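Local coordinates for proline dehydrogenase (Bradyrhizobium japonicum USDA 110, PDB 3HAZ), which probably oxidises proline to glutamate in two steps, pairing an FAD-dependent proline dehydrogenase with an NAD-dependent aldehyde dehydrogenase in one polypeptide, at residues 43-47 and 480-484; 79-83 and 113-117; 139-144 and 923-929. One frame throughout, in Å; residues are numbered along the deposited sequence.

Overall arrangement
The three contacts illustrate how a long bifunctional chain is held together at different ranges. Contacts 1 and 3 close stretches of more than 400 and nearly 800 residues, while contact 2 is local and nested inside the loop closed by contact 1. Contact 1 borders the flavin site: the side chain of Leu-483 lies about 9 Å from the bound FAD, and that of Ile-47 about 4 Å from the side chain of Phe-469, an FAD-binding residue. Contacts 2 and 3, centres about 16 Å apart, meet where Arg-923 NH1 approaches Thr-114 OG1 at 3.0 Å, in a weak hydrogen bond. Contact 1 stands about 38 Å from contact 2 and 40 Å from contact 3, centre to centre; contacts 2 and 3 lie away from the annotated sites.

Contact 1 (43-47 and 480-484); sequences ATRLI and VPALL
Ile-47, on helix 33-50, pushes its side chain between Val-480, Leu-483 and Leu-484, and the contact is largely built around it. From CB the chain divides. The CG2 branch points away from the backbone N and meets two methyls, CD1 of Leu-483 at 3.7 Å and CG2 of Val-480 at 3.9 Å. The other branch leaves CB opposite the carbonyl carbon (chi1 -71°) and runs through CG1 to CD1: CD1 of Ile-47 rests 3.7 Å from CB of Leu-483 and touches CD2 of Leu-484 as well. Ile-47 and Leu-484 slide past one another in opposite directions, whereas Leu-483 lies at a slant to the isoleucine.

About a turn before Ile-47, Ala-43 and Thr-44 meet the two methyls of Leu-484. CD2 of Leu-484 presses on CB of Ala-43 at 3.5 Å, tighter than usual for two carbons, and CD1 of Leu-484 comes within 3.3 Å of OG1 of Thr-44, the two side chains crossing at about a right angle. A hydrogen bond to His-40 O, within the same helix, satisfies that hydroxyl. An alanine in place of Ile-47 would remove both branches and would probably leave a gap facing Val-480, Leu-483 and Leu-484.

Ala-399 of helix 399-409 also packs on Ile-47. Val-480 meets Lys-147 of the second subunit, and its backbone hydrogen-bonds to that subunit. This is an apolar seam between helix 33-50 and the short, weakly bonded turn at 480-484, beside helix 469-473; there Phe-469, an FAD-binding residue, touches both Ile-47 and Leu-483 and ties the seam to the flavin site of the proline dehydrogenase barrel.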
ATOM      1  N   ALA A  43      15.723 -14.400  41.343  1.00 25.56           N
ATOM      2  CA  ALA A  43      14.769 -14.797  40.313  1.00 31.29           C
ATOM      3  C   ALA A  43      15.364 -15.771  39.286  1.00 30.23           C
ATOM      4  O   ALA A  43      14.701 -16.727  38.876  1.00 25.89           O
ATOM      5  CB  ALA A  43      14.180 -13.567  39.622  1.00 29.18           C
ATOM      6  N   THR A  44      16.606 -15.527  38.867  1.00 31.01           N
ATOM      7  CA  THR A  44      17.288 -16.457  37.966  1.00 29.98           C
ATOM      8  C   THR A  44      17.404 -17.840  38.618  1.00 27.37           C
ATOM      9  O   THR A  44      17.170 -18.863  37.978  1.00 23.78           O
ATOM     10  CB  THR A  44      18.694 -15.954  37.567  1.00 35.35           C
ATOM     11  OG1 THR A  44      18.583 -14.683  36.912  1.00 30.72           O
ATOM     12  CG2 THR A  44      19.375 -16.944  36.630  1.00 33.74           C
ATOM     13  N   ARG A  45      17.755 -17.867  39.898  1.00 21.86           N
ATOM     14  CA  ARG A  45      17.875 -19.130  40.613  1.00 28.67           C
ATOM     15  C   ARG A  45      16.534 -19.860  40.715  1.00 31.79           C
ATOM     16  O   ARG A  45      16.479 -21.086  40.619  1.00 26.43           O
ATOM     17  CB  ARG A  45      18.486 -18.912  41.998  1.00 29.26           C
ATOM     18  CG  ARG A  45      19.960 -18.496  41.952  1.00 31.85           C
ATOM     19  CD  ARG A  45      20.513 -18.208  43.338  1.00 29.53           C
ATOM     20  NE  ARG A  45      20.433 -19.361  44.232  1.00 29.59           N
ATOM     21  CZ  ARG A  45      21.411 -20.248  44.403  1.00 36.19           C
ATOM     22  NH1 ARG A  45      22.549 -20.120  43.729  1.00 35.92           N
ATOM     23  NH2 ARG A  45      21.255 -21.266  45.244  1.00 32.50           N
ATOM     24  N   LEU A  46      15.456 -19.107  40.911  1.00 32.74           N
ATOM     25  CA  LEU A  46      14.127 -19.707  40.990  1.00 29.78           C
ATOM     26  C   LEU A  46      13.746 -20.321  39.644  1.00 21.87           C
ATOM     27  O   LEU A  46      13.264 -21.448  39.584  1.00 25.27           O
ATOM     28  CB  LEU A  46      13.084 -18.676  41.430  1.00 28.80           C
ATOM     29  CG  LEU A  46      13.259 -18.046  42.821  1.00 24.93           C
ATOM     30  CD1 LEU A  46      12.135 -17.063  43.117  1.00 23.03           C
ATOM     31  CD2 LEU A  46      13.338 -19.101  43.913  1.00 14.35           C
ATOM     32  N   ILE A  47      13.984 -19.582  38.569  1.00 23.35           N
ATOM     33  CA  ILE A  47      13.628 -20.043  37.228  1.00 29.55           C
ATOM     34  C   ILE A  47      14.496 -21.225  36.768  1.00 30.12           C
ATOM     35  O   ILE A  47      14.013 -22.133  36.094  1.00 33.39           O
ATOM     36  CB  ILE A  47      13.701 -18.891  36.219  1.00 31.08           C
ATOM     37  CG1 ILE A  47      12.556 -17.907  36.471  1.00 31.46           C
ATOM     38  CG2 ILE A  47      13.662 -19.417  34.787  1.00 34.61           C
ATOM     39  CD1 ILE A  47      12.778 -16.554  35.820  1.00 33.40           C
ATOM     40  N   VAL A 480      15.540 -17.175  29.827  1.00 38.62           N
ATOM     41  CA  VAL A 480      15.425 -16.736  31.209  1.00 31.58           C
ATOM     42  C   VAL A 480      15.363 -15.207  31.339  1.00 35.48           C
ATOM     43  O   VAL A 480      14.515 -14.678  32.060  1.00 34.52           O
ATOM     44  CB  VAL A 480      16.564 -17.300  32.074  1.00 31.46           C
ATOM     45  CG1 VAL A 480      16.527 -16.691  33.471  1.00 27.12           C
ATOM     46  CG2 VAL A 480      16.472 -18.823  32.139  1.00 34.54           C
ATOM     47  N   PRO A 481      16.248 -14.487  30.633  1.00 43.26           N
ATOM     48  CA  PRO A 481      16.215 -13.027  30.777  1.00 48.15           C
ATOM     49  C   PRO A 481      14.863 -12.416  30.398  1.00 42.94           C
ATOM     50  O   PRO A 481      14.506 -11.367  30.932  1.00 46.26           O
ATOM     51  CB  PRO A 481      17.317 -12.561  29.821  1.00 47.03           C
ATOM     52  CG  PRO A 481      18.257 -13.733  29.749  1.00 46.39           C
ATOM     53  CD  PRO A 481      17.360 -14.930  29.773  1.00 42.63           C
ATOM     54  N   ALA A 482      14.122 -13.070  29.508  1.00 37.73           N
ATOM     55  CA  ALA A 482      12.804 -12.589  29.102  1.00 45.10           C
ATOM     56  C   ALA A 482      11.781 -12.649  30.242  1.00 42.09           C
ATOM     57  O   ALA A 482      10.907 -11.786  30.359  1.00 38.59           O
ATOM     58  CB  ALA A 482      12.300 -13.374  27.898  1.00 40.76           C
ATOM     59  N   LEU A 483      11.884 -13.679  31.071  1.00 38.49           N
ATOM     60  CA  LEU A 483      10.989 -13.830  32.209  1.00 34.22           C
ATOM     61  C   LEU A 483      11.318 -12.793  33.274  1.00 36.55           C
ATOM     62  O   LEU A 483      10.548 -12.589  34.216  1.00 40.60           O
ATOM     63  CB  LEU A 483      11.114 -15.237  32.790  1.00 30.18           C
ATOM     64  CG  LEU A 483      10.912 -16.382  31.794  1.00 29.40           C
ATOM     65  CD1 LEU A 483      11.397 -17.689  32.385  1.00 35.40           C
ATOM     66  CD2 LEU A 483       9.451 -16.494  31.373  1.00 29.46           C
ATOM     67  N   LEU A 484      12.458 -12.129  33.105  1.00 28.15           N
ATOM     68  CA  LEU A 484      12.999 -11.229  34.120  1.00 28.33           C
ATOM     69  C   LEU A 484      12.816  -9.753  33.790  1.00 29.30           C
ATOM     70  O   LEU A 484      13.269  -8.882  34.537  1.00 29.25           O
ATOM     71  CB  LEU A 484      14.485 -11.514  34.329  1.00 31.06           C
ATOM     72  CG  LEU A 484      14.806 -12.843  35.008  1.00 40.97           C
ATOM     73  CD1 LEU A 484      16.275 -12.896  35.402  1.00 43.66           C
ATOM     74  CD2 LEU A 484      13.914 -13.020  36.222  1.00 39.03           C
TER

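Contact 2 (79-83 and 113-117); sequences VLAEA and STAFL
Van der Waals contact with the backbone dominates where Val-79 meets Ser-113. The CG1 methyl of Val-79, set opposite its own backbone N (chi1 167°), lies 3.4 Å from the carbonyl O of Ser-113 and packs on CA of Thr-114 at 3.7 Å. In return, CB of Ser-113 sits 3.8 Å from CA of Leu-80, a closeness that a small side chain allows. The two helices, 71-85 and 106-115, lie within the range of the DNA-binding domain of the family, and their pairing is part of its all-helical build.

Apolar side chains continue the seam in both directions. CD1 of Leu-117 lies 4.1 Å from both methyls of Val-79, and Leu-453 of helix 452-463 touches the two residues. Further along, the ring of Phe-116 approaches Ala-83 obliquely, its CD2 4.0 Å from CB of that alanine. His-449 meets the same ring, their planes about 50° apart.

The side-chain hydroxyls and the carboxylate at this buried interface have partners outside the two segments. OG of Ser-113 bonds His-109 O and Glu-110 O, OG1 of Thr-114 bonds Glu-110 O, and the Glu-82 carboxylate is held by Arg-86 and His-449.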
ATOM      1  N   VAL A  79     -11.641 -34.627  33.032  1.00 20.84           N
ATOM      2  CA  VAL A  79     -12.924 -35.167  33.450  1.00 19.00           C
ATOM      3  C   VAL A  79     -12.937 -36.679  33.269  1.00 15.92           C
ATOM      4  O   VAL A  79     -13.347 -37.416  34.161  1.00 19.90           O
ATOM      5  CB  VAL A  79     -14.088 -34.533  32.657  1.00 21.53           C
ATOM      6  CG1 VAL A  79     -15.385 -35.326  32.864  1.00 19.20           C
ATOM      7  CG2 VAL A  79     -14.272 -33.082  33.068  1.00 16.35           C
ATOM      8  N   LEU A  80     -12.492 -37.139  32.106  1.00 17.68           N
ATOM      9  CA  LEU A  80     -12.406 -38.569  31.857  1.00 19.19           C
ATOM     10  C   LEU A  80     -11.449 -39.210  32.872  1.00 23.21           C
ATOM     11  O   LEU A  80     -11.712 -40.293  33.392  1.00 23.99           O
ATOM     12  CB  LEU A  80     -11.927 -38.831  30.428  1.00 17.15           C
ATOM     13  CG  LEU A  80     -11.700 -40.295  30.052  1.00 20.34           C
ATOM     14  CD1 LEU A  80     -12.969 -41.117  30.294  1.00 22.39           C
ATOM     15  CD2 LEU A  80     -11.241 -40.421  28.609  1.00 23.22           C
ATOM     16  N   ALA A  81     -10.340 -38.528  33.153  1.00 21.74           N
ATOM     17  CA  ALA A  81      -9.363 -39.009  34.129  1.00 14.33           C
ATOM     18  C   ALA A  81      -9.999 -39.243  35.500  1.00 21.10           C
ATOM     19  O   ALA A  81      -9.794 -40.294  36.104  1.00 19.35           O
ATOM     20  CB  ALA A  81      -8.171 -38.049  34.237  1.00 12.28           C
ATOM     21  N   GLU A  82     -10.786 -38.284  35.987  1.00 22.49           N
ATOM     22  CA  GLU A  82     -11.406 -38.443  37.307  1.00 19.79           C
ATOM     23  C   GLU A  82     -12.383 -39.625  37.346  1.00 22.12           C
ATOM     24  O   GLU A  82     -12.366 -40.418  38.286  1.00 18.11           O
ATOM     25  CB  GLU A  82     -12.089 -37.151  37.773  1.00 23.19           C
ATOM     26  CG  GLU A  82     -12.759 -37.260  39.151  1.00 24.00           C
ATOM     27  CD  GLU A  82     -11.772 -37.574  40.270  1.00 23.77           C
ATOM     28  OE1 GLU A  82     -10.554 -37.525  40.015  1.00 26.41           O
ATOM     29  OE2 GLU A  82     -12.205 -37.863  41.407  1.00 21.30           O
ATOM     30  N   ALA A  83     -13.234 -39.738  36.331  1.00 20.38           N
ATOM     31  CA  ALA A  83     -14.127 -40.886  36.215  1.00 24.87           C
ATOM     32  C   ALA A  83     -13.330 -42.182  36.271  1.00 23.71           C
ATOM     33  O   ALA A  83     -13.687 -43.102  37.000  1.00 24.49           O
ATOM     34  CB  ALA A  83     -14.932 -40.816  34.915  1.00 25.08           C
ATOM     35  N   SER A 113     -18.585 -39.618  31.086  1.00 17.05           N
ATOM     36  CA  SER A 113     -17.603 -39.165  32.073  1.00 20.32           C
ATOM     37  C   SER A 113     -17.999 -37.826  32.692  1.00 17.38           C
ATOM     38  O   SER A 113     -17.757 -37.593  33.875  1.00 18.38           O
ATOM     39  CB  SER A 113     -16.199 -39.067  31.467  1.00 20.83           C
ATOM     40  OG  SER A 113     -16.179 -38.184  30.353  1.00 24.23           O
ATOM     41  N   THR A 114     -18.613 -36.950  31.896  1.00 15.64           N
ATOM     42  CA  THR A 114     -19.053 -35.657  32.414  1.00 16.43           C
ATOM     43  C   THR A 114     -20.307 -35.796  33.295  1.00 18.04           C
ATOM     44  O   THR A 114     -20.402 -35.161  34.350  1.00 15.99           O
ATOM     45  CB  THR A 114     -19.294 -34.617  31.286  1.00 20.83           C
ATOM     46  OG1 THR A 114     -18.197 -34.625  30.360  1.00 16.94           O
ATOM     47  CG2 THR A 114     -19.437 -33.227  31.878  1.00 11.99           C
ATOM     48  N   ALA A 115     -21.262 -36.621  32.860  1.00 17.07           N
ATOM     49  CA  ALA A 115     -22.465 -36.914  33.658  1.00 22.44           C
ATOM     50  C   ALA A 115     -22.095 -37.522  35.004  1.00 25.69           C
ATOM     51  O   ALA A 115     -22.765 -37.288  36.016  1.00 18.34           O
ATOM     52  CB  ALA A 115     -23.400 -37.867  32.904  1.00 15.22           C
ATOM     53  N   PHE A 116     -21.036 -38.324  35.000  1.00 20.91           N
ATOM     54  CA  PHE A 116     -20.527 -38.942  36.218  1.00 21.49           C
ATOM     55  C   PHE A 116     -20.341 -37.934  37.347  1.00 23.36           C
ATOM     56  O   PHE A 116     -20.555 -38.260  38.508  1.00 18.22           O
ATOM     57  CB  PHE A 116     -19.191 -39.639  35.955  1.00 18.06           C
ATOM     58  CG  PHE A 116     -18.479 -40.069  37.208  1.00 21.34           C
ATOM     59  CD1 PHE A 116     -18.900 -41.190  37.911  1.00 26.01           C
ATOM     60  CD2 PHE A 116     -17.387 -39.352  37.686  1.00 24.76           C
ATOM     61  CE1 PHE A 116     -18.241 -41.596  39.072  1.00 27.29           C
ATOM     62  CE2 PHE A 116     -16.722 -39.752  38.849  1.00 25.43           C
ATOM     63  CZ  PHE A 116     -17.154 -40.873  39.541  1.00 15.62           C
ATOM     64  N   LEU A 117     -19.942 -36.712  37.002  1.00 17.34           N
ATOM     65  CA  LEU A 117     -19.665 -35.687  38.009  1.00 16.62           C
ATOM     66  C   LEU A 117     -20.908 -35.239  38.778  1.00 18.13           C
ATOM     67  O   LEU A 117     -20.803 -34.774  39.915  1.00 16.93           O
ATOM     68  CB  LEU A 117     -18.977 -34.477  37.376  1.00 25.34           C
ATOM     69  CG  LEU A 117     -17.619 -34.715  36.719  1.00 23.39           C
ATOM     70  CD1 LEU A 117     -17.141 -33.437  36.032  1.00 25.03           C
ATOM     71  CD2 LEU A 117     -16.589 -35.198  37.739  1.00 19.34           C
TER

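Contact 3 (139-144 and 923-929); sequences DGTIGR and RIDDSIE
Asp-926 is gripped by the backbone and by an arginine at once. Its OD2 accepts the backbone N-H of Gly-140 at 2.7 Å, using the anti lone pair, and also takes a weak bond from NE of Arg-144. OD1 of Asp-926 receives NH1 of Arg-144 at 2.8 Å, the nitrogen standing 55° out of the carboxylate plane. Guanidinium and carboxylate planes are 73° apart, so this salt bridge is far from the flat, side-by-side pairing of the two groups. Arg-144 reaches it with a chain stretched out from CG to NE.

The same guanidinium draws in two further acids. OE1 of Glu-929 lies at its edge, in plane, and takes a weak bond from NH1 of Arg-144 at 3.2 Å, while a water bridges NH2 of Arg-144 to OE2 of Glu-929. Asp-925 is turned otherwise: its CB lies over one guanidinium face, and its OD2, 3.8 Å from NH2 of Arg-144, contributes charge alone. Gathering three carboxylates around one arginine probably eases part of their mutual repulsion.

A second water accepts N-H of Asp-925 and donates to OG1 of Thr-141, linking the start of helix 925-934 to helix 140-149. Packing beyond is modest: CG2 of Ile-924, the N-cap residue, rests 3.7 Å from CA of Gly-140.

The N-to-C directions of 140-144 and 925-929 differ by 117°, with their axes 9.8 Å apart at closest approach, joining the DNA-binding-domain family region to the aldehyde dehydrogenase portion. Glu-110 of helix 106-115 binds both Arg-923 and Thr-141, Lys-72 of helix 71-85 bonds Arg-923 O, and strand 917-921 leads into this corner.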
ATOM      1  N   ASP A 139     -15.652 -38.244  16.107  1.00 29.13           N
ATOM      2  CA  ASP A 139     -16.279 -36.970  16.428  1.00 24.54           C
ATOM      3  C   ASP A 139     -16.252 -36.734  17.928  1.00 22.73           C
ATOM      4  O   ASP A 139     -15.793 -37.583  18.681  1.00 27.57           O
ATOM      5  CB  ASP A 139     -17.713 -36.913  15.896  1.00 30.56           C
ATOM      6  CG  ASP A 139     -18.535 -38.122  16.295  1.00 35.76           C
ATOM      7  OD1 ASP A 139     -18.027 -38.975  17.056  1.00 38.81           O
ATOM      8  OD2 ASP A 139     -19.693 -38.218  15.841  1.00 37.27           O
ATOM      9  N   GLY A 140     -16.742 -35.577  18.358  1.00 26.44           N
ATOM     10  CA  GLY A 140     -16.675 -35.209  19.758  1.00 22.09           C
ATOM     11  C   GLY A 140     -15.310 -34.639  20.079  1.00 20.95           C
ATOM     12  O   GLY A 140     -14.419 -34.623  19.229  1.00 14.77           O
ATOM     13  N   THR A 141     -15.141 -34.160  21.304  1.00 20.90           N
ATOM     14  CA  THR A 141     -13.869 -33.578  21.712  1.00 18.57           C
ATOM     15  C   THR A 141     -12.770 -34.637  21.684  1.00 27.46           C
ATOM     16  O   THR A 141     -11.635 -34.364  21.293  1.00 20.79           O
ATOM     17  CB  THR A 141     -13.961 -32.996  23.121  1.00 17.84           C
ATOM     18  OG1 THR A 141     -15.062 -32.082  23.177  1.00 18.21           O
ATOM     19  CG2 THR A 141     -12.651 -32.275  23.499  1.00 13.61           C
ATOM     20  N   ILE A 142     -13.127 -35.848  22.100  1.00 22.53           N
ATOM     21  CA  ILE A 142     -12.192 -36.961  22.144  1.00 22.63           C
ATOM     22  C   ILE A 142     -11.907 -37.497  20.746  1.00 21.32           C
ATOM     23  O   ILE A 142     -10.764 -37.778  20.413  1.00 28.72           O
ATOM     24  CB  ILE A 142     -12.729 -38.097  23.041  1.00 17.29           C
ATOM     25  CG1 ILE A 142     -12.953 -37.578  24.460  1.00 19.21           C
ATOM     26  CG2 ILE A 142     -11.771 -39.285  23.047  1.00 18.99           C
ATOM     27  CD1 ILE A 142     -13.615 -38.607  25.380  1.00 24.08           C
ATOM     28  N   GLY A 143     -12.947 -37.635  19.928  1.00 17.00           N
ATOM     29  CA  GLY A 143     -12.765 -38.117  18.572  1.00 18.80           C
ATOM     30  C   GLY A 143     -11.907 -37.162  17.763  1.00 20.09           C
ATOM     31  O   GLY A 143     -11.041 -37.583  16.995  1.00 18.44           O
ATOM     32  N   ARG A 144     -12.137 -35.864  17.934  1.00 15.24           N
ATOM     33  CA  ARG A 144     -11.339 -34.874  17.220  1.00 21.11           C
ATOM     34  C   ARG A 144      -9.883 -34.949  17.684  1.00 26.73           C
ATOM     35  O   ARG A 144      -8.958 -34.826  16.883  1.00 27.84           O
ATOM     36  CB  ARG A 144     -11.911 -33.467  17.400  1.00 28.80           C
ATOM     37  CG  ARG A 144     -13.167 -33.198  16.568  1.00 32.42           C
ATOM     38  CD  ARG A 144     -13.593 -31.730  16.658  1.00 35.37           C
ATOM     39  NE  ARG A 144     -14.748 -31.440  15.813  1.00 38.92           N
ATOM     40  CZ  ARG A 144     -15.165 -30.215  15.502  1.00 36.23           C
ATOM     41  NH1 ARG A 144     -16.227 -30.053  14.728  1.00 36.77           N
ATOM     42  NH2 ARG A 144     -14.523 -29.150  15.962  1.00 35.34           N
ATOM     43  N   ARG A 923     -20.591 -29.068  25.393  1.00 26.94           N
ATOM     44  CA  ARG A 923     -19.155 -28.935  25.217  1.00 23.58           C
ATOM     45  C   ARG A 923     -18.786 -29.409  23.811  1.00 21.14           C
ATOM     46  O   ARG A 923     -17.739 -29.047  23.277  1.00 23.93           O
ATOM     47  CB  ARG A 923     -18.427 -29.786  26.273  1.00 19.00           C
ATOM     48  CG  ARG A 923     -16.967 -29.422  26.515  1.00 31.60           C
ATOM     49  CD  ARG A 923     -16.480 -30.030  27.833  1.00 39.96           C
ATOM     50  NE  ARG A 923     -16.222 -31.460  27.712  1.00 40.59           N
ATOM     51  CZ  ARG A 923     -16.320 -32.330  28.710  1.00 39.66           C
ATOM     52  NH1 ARG A 923     -16.063 -33.608  28.491  1.00 45.75           N
ATOM     53  NH2 ARG A 923     -16.683 -31.932  29.923  1.00 33.02           N
ATOM     54  N   ILE A 924     -19.671 -30.200  23.210  1.00 21.03           N
ATOM     55  CA  ILE A 924     -19.348 -30.957  21.998  1.00 20.16           C
ATOM     56  C   ILE A 924     -19.596 -30.196  20.688  1.00 21.83           C
ATOM     57  O   ILE A 924     -20.726 -30.116  20.198  1.00 23.63           O
ATOM     58  CB  ILE A 924     -20.113 -32.294  21.980  1.00 21.96           C
ATOM     59  CG1 ILE A 924     -19.963 -32.998  23.333  1.00 21.86           C
ATOM     60  CG2 ILE A 924     -19.627 -33.174  20.838  1.00 19.49           C
ATOM     61  CD1 ILE A 924     -20.675 -34.343  23.426  1.00 31.33           C
ATOM     62  N   ASP A 925     -18.527 -29.655  20.117  1.00 19.17           N
ATOM     63  CA  ASP A 925     -18.622 -28.908  18.864  1.00 17.91           C
ATOM     64  C   ASP A 925     -19.386 -29.647  17.767  1.00 18.62           C
ATOM     65  O   ASP A 925     -20.194 -29.043  17.072  1.00 19.73           O
ATOM     66  CB  ASP A 925     -17.233 -28.499  18.364  1.00 23.61           C
ATOM     67  CG  ASP A 925     -16.621 -27.384  19.192  1.00 30.02           C
ATOM     68  OD1 ASP A 925     -17.372 -26.663  19.875  1.00 36.88           O
ATOM     69  OD2 ASP A 925     -15.388 -27.223  19.159  1.00 40.07           O
ATOM     70  N   ASP A 926     -19.141 -30.946  17.606  1.00 20.01           N
ATOM     71  CA  ASP A 926     -19.840 -31.700  16.562  1.00 22.19           C
ATOM     72  C   ASP A 926     -21.355 -31.776  16.806  1.00 25.86           C
ATOM     73  O   ASP A 926     -22.145 -31.782  15.859  1.00 30.36           O
ATOM     74  CB  ASP A 926     -19.245 -33.105  16.396  1.00 20.13           C
ATOM     75  CG  ASP A 926     -17.834 -33.075  15.813  1.00 27.88           C
ATOM     76  OD1 ASP A 926     -17.654 -32.472  14.738  1.00 34.87           O
ATOM     77  OD2 ASP A 926     -16.909 -33.647  16.429  1.00 26.39           O
ATOM     78  N   SER A 927     -21.756 -31.845  18.073  1.00 19.60           N
ATOM     79  CA  SER A 927     -23.176 -31.875  18.416  1.00 18.40           C
ATOM     80  C   SER A 927     -23.815 -30.514  18.141  1.00 17.55           C
ATOM     81  O   SER A 927     -24.865 -30.425  17.513  1.00 21.63           O
ATOM     82  CB  SER A 927     -23.376 -32.255  19.887  1.00 22.88           C
ATOM     83  OG  SER A 927     -22.959 -33.578  20.143  1.00 31.73           O
ATOM     84  N   ILE A 928     -23.172 -29.460  18.629  1.00 18.83           N
ATOM     85  CA  ILE A 928     -23.617 -28.096  18.382  1.00 25.30           C
ATOM     86  C   ILE A 928     -23.770 -27.842  16.888  1.00 22.85           C
ATOM     87  O   ILE A 928     -24.774 -27.284  16.433  1.00 18.07           O
ATOM     88  CB  ILE A 928     -22.612 -27.083  18.962  1.00 29.57           C
ATOM     89  CG1 ILE A 928     -22.592 -27.178  20.489  1.00 22.07           C
ATOM     90  CG2 ILE A 928     -22.934 -25.657  18.495  1.00 23.06           C
ATOM     91  CD1 ILE A 928     -21.304 -26.658  21.112  1.00 19.04           C
ATOM     92  N   GLU A 929     -22.776 -28.267  16.118  1.00 19.16           N
ATOM     93  CA  GLU A 929     -22.790 -28.003  14.689  1.00 19.33           C
ATOM     94  C   GLU A 929     -23.844 -28.829  13.957  1.00 19.55           C
ATOM     95  O   GLU A 929     -24.444 -28.347  13.007  1.00 21.67           O
ATOM     96  CB  GLU A 929     -21.392 -28.167  14.083  1.00 18.84           C
ATOM     97  CG  GLU A 929     -20.465 -27.020  14.469  1.00 33.36           C
ATOM     98  CD  GLU A 929     -18.992 -27.352  14.315  1.00 36.86           C
ATOM     99  OE1 GLU A 929     -18.675 -28.368  13.661  1.00 29.17           O
ATOM    100  OE2 GLU A 929     -18.154 -26.589  14.850  1.00 39.01           O
TER
HETATM  101  O   HOH W   1     -15.759 -30.701  20.917  1.00 18.92           O
HETATM  102  O   HOH W   2     -15.602 -26.878  14.087  1.00 47.85           O